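PDB 3HAZ: proline dehydrogenase from Bradyrhizobium japonicum USDA 110, which probably oxidises proline to glutamate in two steps, as a bifunctional flavoenzyme with an FAD-dependent proline dehydrogenase and an NAD-dependent aldehyde dehydrogenase. Local coordinates for residues K369-L374 and D489-P494; T42-I47 and A482-P487. All coordinates share one frame; numbering follows the deposited sequence.

How the interactions relate
Both contacts lie on the proline dehydrogenase half of the chain, on the same side of its centre, and their own centres are about 15 Å apart. Along the sequence their segments alternate: 42-47, 369-374, 482-487, 489-494. Interaction 1 sets helix 369-384 against helix 487-491; interaction 2 sets helix 33-50 against the end of helix 480-483. These two short helices follow each other in the chain, so one continuous piece serves both contacts. P487 provides one direct join, its CB 3.5 Å from A370 O, and Q485 OE1 another, 3.6 Å from A490 CB. An N-terminal helix and a helix that holds FAD are thereby connected through residues 480-491, which follow F469 of the flavin site.

Interaction 1 of 2, residues K369-L374 and D489-P494; sequences KAMTDL and DAIVRP. With FAD (flavin-adenine dinucleotide), chain C; SO4 (sulfate ion), chain F.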
# COMPACT_ATOMS: atom_id res chain seq x y z
N LYS A 369 8.63 -30.64 1.97
CA LYS A 369 8.59 -31.83 2.81
C LYS A 369 7.61 -32.87 2.26
O LYS A 369 7.88 -34.08 2.28
CB LYS A 369 8.23 -31.44 4.25
CG LYS A 369 8.66 -32.45 5.33
CD LYS A 369 7.63 -33.54 5.52
CE LYS A 369 7.94 -34.39 6.74
NZ LYS A 369 6.84 -35.35 7.03
N ALA A 370 6.47 -32.39 1.75
CA ALA A 370 5.45 -33.27 1.18
C ALA A 370 5.97 -34.05 -0.03
O ALA A 370 5.50 -35.15 -0.30
CB ALA A 370 4.20 -32.47 0.80
N MET A 371 6.92 -33.47 -0.76
CA MET A 371 7.53 -34.16 -1.89
C MET A 371 8.42 -35.31 -1.41
O MET A 371 8.49 -36.36 -2.04
CB MET A 371 8.31 -33.19 -2.78
CG MET A 371 7.45 -32.34 -3.72
SD MET A 371 6.54 -33.32 -4.94
CE MET A 371 7.83 -33.85 -6.07
N THR A 372 9.11 -35.10 -0.29
CA THR A 372 9.90 -36.17 0.29
C THR A 372 8.97 -37.29 0.74
O THR A 372 9.25 -38.47 0.52
CB THR A 372 10.75 -35.69 1.48
OG1 THR A 372 11.86 -34.93 0.98
CG2 THR A 372 11.29 -36.88 2.28
N ASP A 373 7.86 -36.91 1.36
CA ASP A 373 6.88 -37.87 1.84
C ASP A 373 6.27 -38.66 0.69
O ASP A 373 6.09 -39.87 0.79
CB ASP A 373 5.79 -37.18 2.67
CG ASP A 373 6.22 -36.90 4.09
OD1 ASP A 373 7.25 -37.46 4.53
OD2 ASP A 373 5.53 -36.13 4.78
N LEU A 374 5.95 -37.97 -0.41
CA LEU A 374 5.47 -38.63 -1.62
C LEU A 374 6.49 -39.60 -2.19
O LEU A 374 6.16 -40.72 -2.55
CB LEU A 374 5.13 -37.59 -2.70
CG LEU A 374 3.74 -36.96 -2.72
CD1 LEU A 374 3.62 -36.08 -3.94
CD2 LEU A 374 2.66 -38.04 -2.72
N ASP A 489 -2.10 -33.97 -1.27
CA ASP A 489 -3.05 -32.88 -1.05
C ASP A 489 -2.36 -31.60 -0.60
O ASP A 489 -2.95 -30.52 -0.64
CB ASP A 489 -4.12 -33.30 -0.05
CG ASP A 489 -5.06 -34.36 -0.61
OD1 ASP A 489 -5.24 -34.38 -1.85
OD2 ASP A 489 -5.59 -35.16 0.18
N ALA A 490 -1.11 -31.73 -0.16
CA ALA A 490 -0.33 -30.57 0.24
C ALA A 490 0.32 -29.94 -0.98
O ALA A 490 0.48 -28.72 -1.05
CB ALA A 490 0.73 -30.98 1.26
N ILE A 491 0.69 -30.79 -1.94
CA ILE A 491 1.33 -30.35 -3.18
C ILE A 491 0.29 -29.88 -4.21
O ILE A 491 0.47 -28.84 -4.85
CB ILE A 491 2.19 -31.48 -3.80
CG1 ILE A 491 3.30 -31.91 -2.83
CG2 ILE A 491 2.79 -31.05 -5.13
CD1 ILE A 491 4.15 -30.76 -2.33
N VAL A 492 -0.77 -30.67 -4.37
CA VAL A 492 -1.87 -30.41 -5.31
C VAL A 492 -1.47 -30.36 -6.79
O VAL A 492 -2.08 -31.04 -7.62
CB VAL A 492 -2.73 -29.17 -4.91
CG1 VAL A 492 -2.93 -29.10 -3.40
CG2 VAL A 492 -2.13 -27.87 -5.44
N ARG A 493 -0.46 -29.57 -7.12
CA ARG A 493 -0.08 -29.35 -8.52
C ARG A 493 1.42 -29.51 -8.73
O ARG A 493 2.22 -29.00 -7.95
CB ARG A 493 -0.52 -27.95 -8.97
CG ARG A 493 0.36 -27.32 -10.05
CD ARG A 493 0.04 -27.84 -11.45
NE ARG A 493 1.07 -27.51 -12.43
CZ ARG A 493 1.12 -27.98 -13.67
NH1 ARG A 493 0.18 -28.82 -14.09
NH2 ARG A 493 2.10 -27.63 -14.48
N PRO A 494 1.80 -30.21 -9.81
CA PRO A 494 3.20 -30.46 -10.17
C PRO A 494 4.07 -29.21 -10.08
O PRO A 494 5.15 -29.26 -9.48
CB PRO A 494 3.10 -30.94 -11.62
CG PRO A 494 1.78 -31.63 -11.68
CD PRO A 494 0.87 -30.89 -10.73
PA FAD C . 9.24 -36.95 9.20
O1A FAD C . 8.89 -35.77 10.28
O2A FAD C . 8.05 -37.51 8.56
O5B FAD C . 10.20 -36.33 8.04
C5B FAD C . 11.35 -35.64 8.44
C4B FAD C . 12.25 -35.40 7.22
O4B FAD C . 11.63 -35.01 5.88
C3B FAD C . 13.62 -35.09 7.23
O3B FAD C . 14.48 -35.82 8.09
C2B FAD C . 13.96 -34.90 5.77
O2B FAD C . 14.62 -35.96 5.11
C1B FAD C . 12.69 -34.45 5.13
N9A FAD C . 12.44 -33.02 5.05
C8A FAD C . 12.26 -32.11 6.08
N7A FAD C . 12.01 -30.88 5.52
C5A FAD C . 12.02 -31.05 4.11
C6A FAD C . 11.82 -30.09 2.98
N6A FAD C . 11.54 -28.68 3.23
N1A FAD C . 11.88 -30.51 1.73
C2A FAD C . 12.13 -31.86 1.45
N3A FAD C . 12.33 -32.79 2.54
C4A FAD C . 12.27 -32.35 3.84
N1 FAD C . 19.13 -40.74 7.04
C2 FAD C . 20.20 -40.66 6.18
O2 FAD C . 20.37 -39.53 5.41
N3 FAD C . 21.16 -41.73 6.13
C4 FAD C . 21.01 -42.83 6.93
O4 FAD C . 21.91 -43.90 6.83
C4X FAD C . 19.89 -42.92 7.83
N5 FAD C . 19.71 -44.12 8.70
C5X FAD C . 18.60 -44.18 9.58
C6 FAD C . 18.43 -45.36 10.45
C7 FAD C . 17.32 -45.42 11.32
C7M FAD C . 17.16 -46.63 12.23
C8 FAD C . 16.33 -44.32 11.36
C8M FAD C . 15.11 -44.36 12.30
C9 FAD C . 16.50 -43.20 10.53
C9A FAD C . 17.66 -43.12 9.62
N10 FAD C . 17.84 -41.95 8.76
C10 FAD C . 18.97 -41.89 7.87
C1' FAD C . 16.80 -40.88 8.63
C2' FAD C . 16.95 -39.65 9.56
O2' FAD C . 17.86 -39.96 10.62
C3' FAD C . 15.56 -39.23 10.07
O3' FAD C . 15.14 -40.11 11.11
C4' FAD C . 14.48 -39.22 8.94
O4' FAD C . 14.81 -38.60 7.75
C5' FAD C . 13.10 -38.75 9.47
O5' FAD C . 12.01 -39.23 8.68
P FAD C . 10.57 -39.50 9.45
O1P FAD C . 9.49 -40.18 8.37
O2P FAD C . 10.79 -40.34 10.63
O3P FAD C . 10.08 -38.06 10.05
S SO4 F . 4.92 -28.63 2.73
O1 SO4 F . 3.52 -28.51 2.32
O2 SO4 F . 5.73 -27.59 2.08
O3 SO4 F . 4.99 -28.46 4.18
O4 SO4 F . 5.41 -29.94 2.34
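Helix 369-384, which belongs to the parallel-stranded proline dehydrogenase barrel (a TIM-barrel relative), serves FAD on one flank and packs against helix 487-491 on another. K369 carries the flavin side. Its CB is 3.8 Å from adenine atom C5A of FAD, and CG, set anti to the backbone N (chi1 -157°), lies 3.7 Å from FAD C8A. The side chain bends at chi2 (-85°) and then runs extended, bringing CE 3.2 Å from the ribose-linked O5B. At the tip NZ is gripped twice: it donates to FAD phosphate oxygen O2A at 2.9 Å and forms a salt bridge with D373 OD2, one turn along the helix, at the syn lone pair. An alanine here would probably loosen the hold on the diphosphate, since both the NZ bond to O2A and the tie to D373 would go. K344 pairs with the other carboxylate oxygen of D373, so this acid probably helps offset the positive charge gathered near the phosphate. T372 adds a second hold from this helix, OG1 donating to N3A of the FAD adenine at 2.7 Å.

The face toward helix 487-491 is apolar. I491 is the main intruder: its CG1, anti to the carbonyl carbon, sends CD1 to 3.6 Å from A370 CB, while the same methyl meets M371 CG where the two side chains cross at about a right angle. A370 CB also faces A490 CB, 3.8 Å away. L374 CD1 makes a looser approach to I491 CG1, and L26 of helix 18-28 borders this cluster. A sulfate, probably from the crystallisation liquor, sits by the start of helix 369-384, also bound by R368; its O4 accepts from the backbone N of A370 at 2.7 Å, with an N-H...O angle of 151°.

Interaction 2 of 2, residues T42-I47 and A482-P487; sequences TATRLI and ALLQRP
An N-terminal helix, 33-50, meets the end of helix 480-483 and the loop after it in a buried apolar contact. L484 supplies the central side chain. Its CG is anti to the carbonyl carbon (chi1 -70°), and the two branches part company on the helix surface. CD2 presses on A43 CB at 3.4 Å, tighter than ordinary carbon-carbon contact, and also reaches I47 CD1 at 3.7 Å, with the I47 and L484 side chains sliding past each other in opposite directions. CD1 instead lies 3.3 Å from T44 OG1, a van der Waals approach with the T44 and L484 side chains crossing at about a right angle; the hydroxyl has its polar partner in H40 O, one turn back.

A43 and I47, a helical turn apart, thus form one stripe on helix 33-50. They also touch A403 and A399 of helix 399-409 in the proline dehydrogenase barrel, so they lie between that helix and L484. The side chain of I47 is also about 4 Å from that of F469, an FAD-binding residue.

L483 flanks the stripe obliquely: its CB is 3.7 Å from I47 CD1, and its CD1 meets I47 CG2. Two residues after L484, the R486 side chain reaches back toward helix 33-50: its NE is salt-bridged to E36 OE1, while NH1 donates to L484 O at 2.6 Å, the acceptor 6° out of the guanidinium plane.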
# COMPACT_ATOMS: atom_id res chain seq x y z
N THR A 42 -5.71 -46.84 10.96
CA THR A 42 -4.41 -47.25 11.49
C THR A 42 -3.60 -46.06 12.01
O THR A 42 -3.07 -46.10 13.12
CB THR A 42 -3.56 -47.99 10.43
OG1 THR A 42 -4.17 -49.24 10.11
CG2 THR A 42 -2.15 -48.25 10.95
N ALA A 43 -3.51 -45.01 11.20
CA ALA A 43 -2.73 -43.83 11.55
C ALA A 43 -3.30 -43.07 12.75
O ALA A 43 -2.55 -42.61 13.61
CB ALA A 43 -2.57 -42.91 10.34
N THR A 44 -4.63 -42.92 12.80
CA THR A 44 -5.26 -42.29 13.96
C THR A 44 -4.95 -43.08 15.23
O THR A 44 -4.64 -42.50 16.27
CB THR A 44 -6.80 -42.18 13.78
OG1 THR A 44 -7.09 -41.40 12.62
CG2 THR A 44 -7.43 -41.52 15.00
N ARG A 45 -5.02 -44.40 15.15
CA ARG A 45 -4.72 -45.24 16.30
C ARG A 45 -3.26 -45.11 16.74
O ARG A 45 -2.97 -45.12 17.94
CB ARG A 45 -5.06 -46.71 16.01
CG ARG A 45 -6.57 -46.96 15.88
CD ARG A 45 -6.88 -48.40 15.51
NE ARG A 45 -6.37 -49.36 16.50
CZ ARG A 45 -7.08 -49.83 17.52
NH1 ARG A 45 -8.34 -49.42 17.70
NH2 ARG A 45 -6.55 -50.70 18.36
N LEU A 46 -2.35 -44.98 15.78
CA LEU A 46 -0.94 -44.81 16.11
C LEU A 46 -0.72 -43.47 16.82
O LEU A 46 -0.03 -43.41 17.84
CB LEU A 46 -0.07 -44.90 14.85
CG LEU A 46 -0.08 -46.23 14.08
CD1 LEU A 46 0.84 -46.16 12.87
CD2 LEU A 46 0.29 -47.40 14.97
N ILE A 47 -1.32 -42.42 16.30
CA ILE A 47 -1.16 -41.08 16.86
C ILE A 47 -1.83 -40.94 18.24
O ILE A 47 -1.31 -40.27 19.13
CB ILE A 47 -1.68 -40.01 15.90
CG1 ILE A 47 -0.74 -39.90 14.69
CG2 ILE A 47 -1.82 -38.66 16.60
CD1 ILE A 47 -1.37 -39.19 13.51
N ALA A 482 -4.69 -33.05 11.25
CA ALA A 482 -3.61 -32.31 10.59
C ALA A 482 -2.39 -33.19 10.30
O ALA A 482 -1.71 -33.02 9.28
CB ALA A 482 -3.21 -31.11 11.43
N LEU A 483 -2.10 -34.11 11.20
CA LEU A 483 -0.98 -35.03 11.03
C LEU A 483 -1.30 -36.04 9.93
O LEU A 483 -0.41 -36.75 9.46
CB LEU A 483 -0.68 -35.75 12.34
CG LEU A 483 -0.45 -34.85 13.55
CD1 LEU A 483 -0.52 -35.66 14.83
CD2 LEU A 483 0.88 -34.12 13.45
N LEU A 484 -2.56 -36.07 9.52
CA LEU A 484 -3.06 -37.09 8.61
C LEU A 484 -3.27 -36.59 7.18
O LEU A 484 -3.73 -37.34 6.32
CB LEU A 484 -4.38 -37.66 9.13
CG LEU A 484 -4.26 -38.52 10.39
CD1 LEU A 484 -5.58 -39.24 10.66
CD2 LEU A 484 -3.13 -39.51 10.23
N GLN A 485 -2.94 -35.33 6.95
CA GLN A 485 -3.06 -34.76 5.61
C GLN A 485 -2.20 -35.57 4.65
O GLN A 485 -1.02 -35.82 4.93
CB GLN A 485 -2.59 -33.31 5.61
CG GLN A 485 -2.67 -32.63 4.25
CD GLN A 485 -1.70 -31.47 4.11
OE1 GLN A 485 -2.03 -30.43 3.53
NE2 GLN A 485 -0.49 -31.64 4.65
N ARG A 486 -2.78 -36.00 3.54
CA ARG A 486 -1.99 -36.71 2.54
C ARG A 486 -1.04 -35.76 1.81
O ARG A 486 -1.40 -34.61 1.51
CB ARG A 486 -2.89 -37.46 1.56
CG ARG A 486 -3.13 -38.92 1.94
CD ARG A 486 -3.43 -39.09 3.43
NE ARG A 486 -4.25 -40.27 3.69
CZ ARG A 486 -4.98 -40.45 4.79
NH1 ARG A 486 -4.99 -39.51 5.74
NH2 ARG A 486 -5.70 -41.55 4.96
N PRO A 487 0.19 -36.23 1.54
CA PRO A 487 1.22 -35.41 0.89
C PRO A 487 0.76 -34.85 -0.46
O PRO A 487 1.01 -33.68 -0.75
CB PRO A 487 2.37 -36.41 0.70
CG PRO A 487 2.20 -37.38 1.84
CD PRO A 487 0.71 -37.53 1.99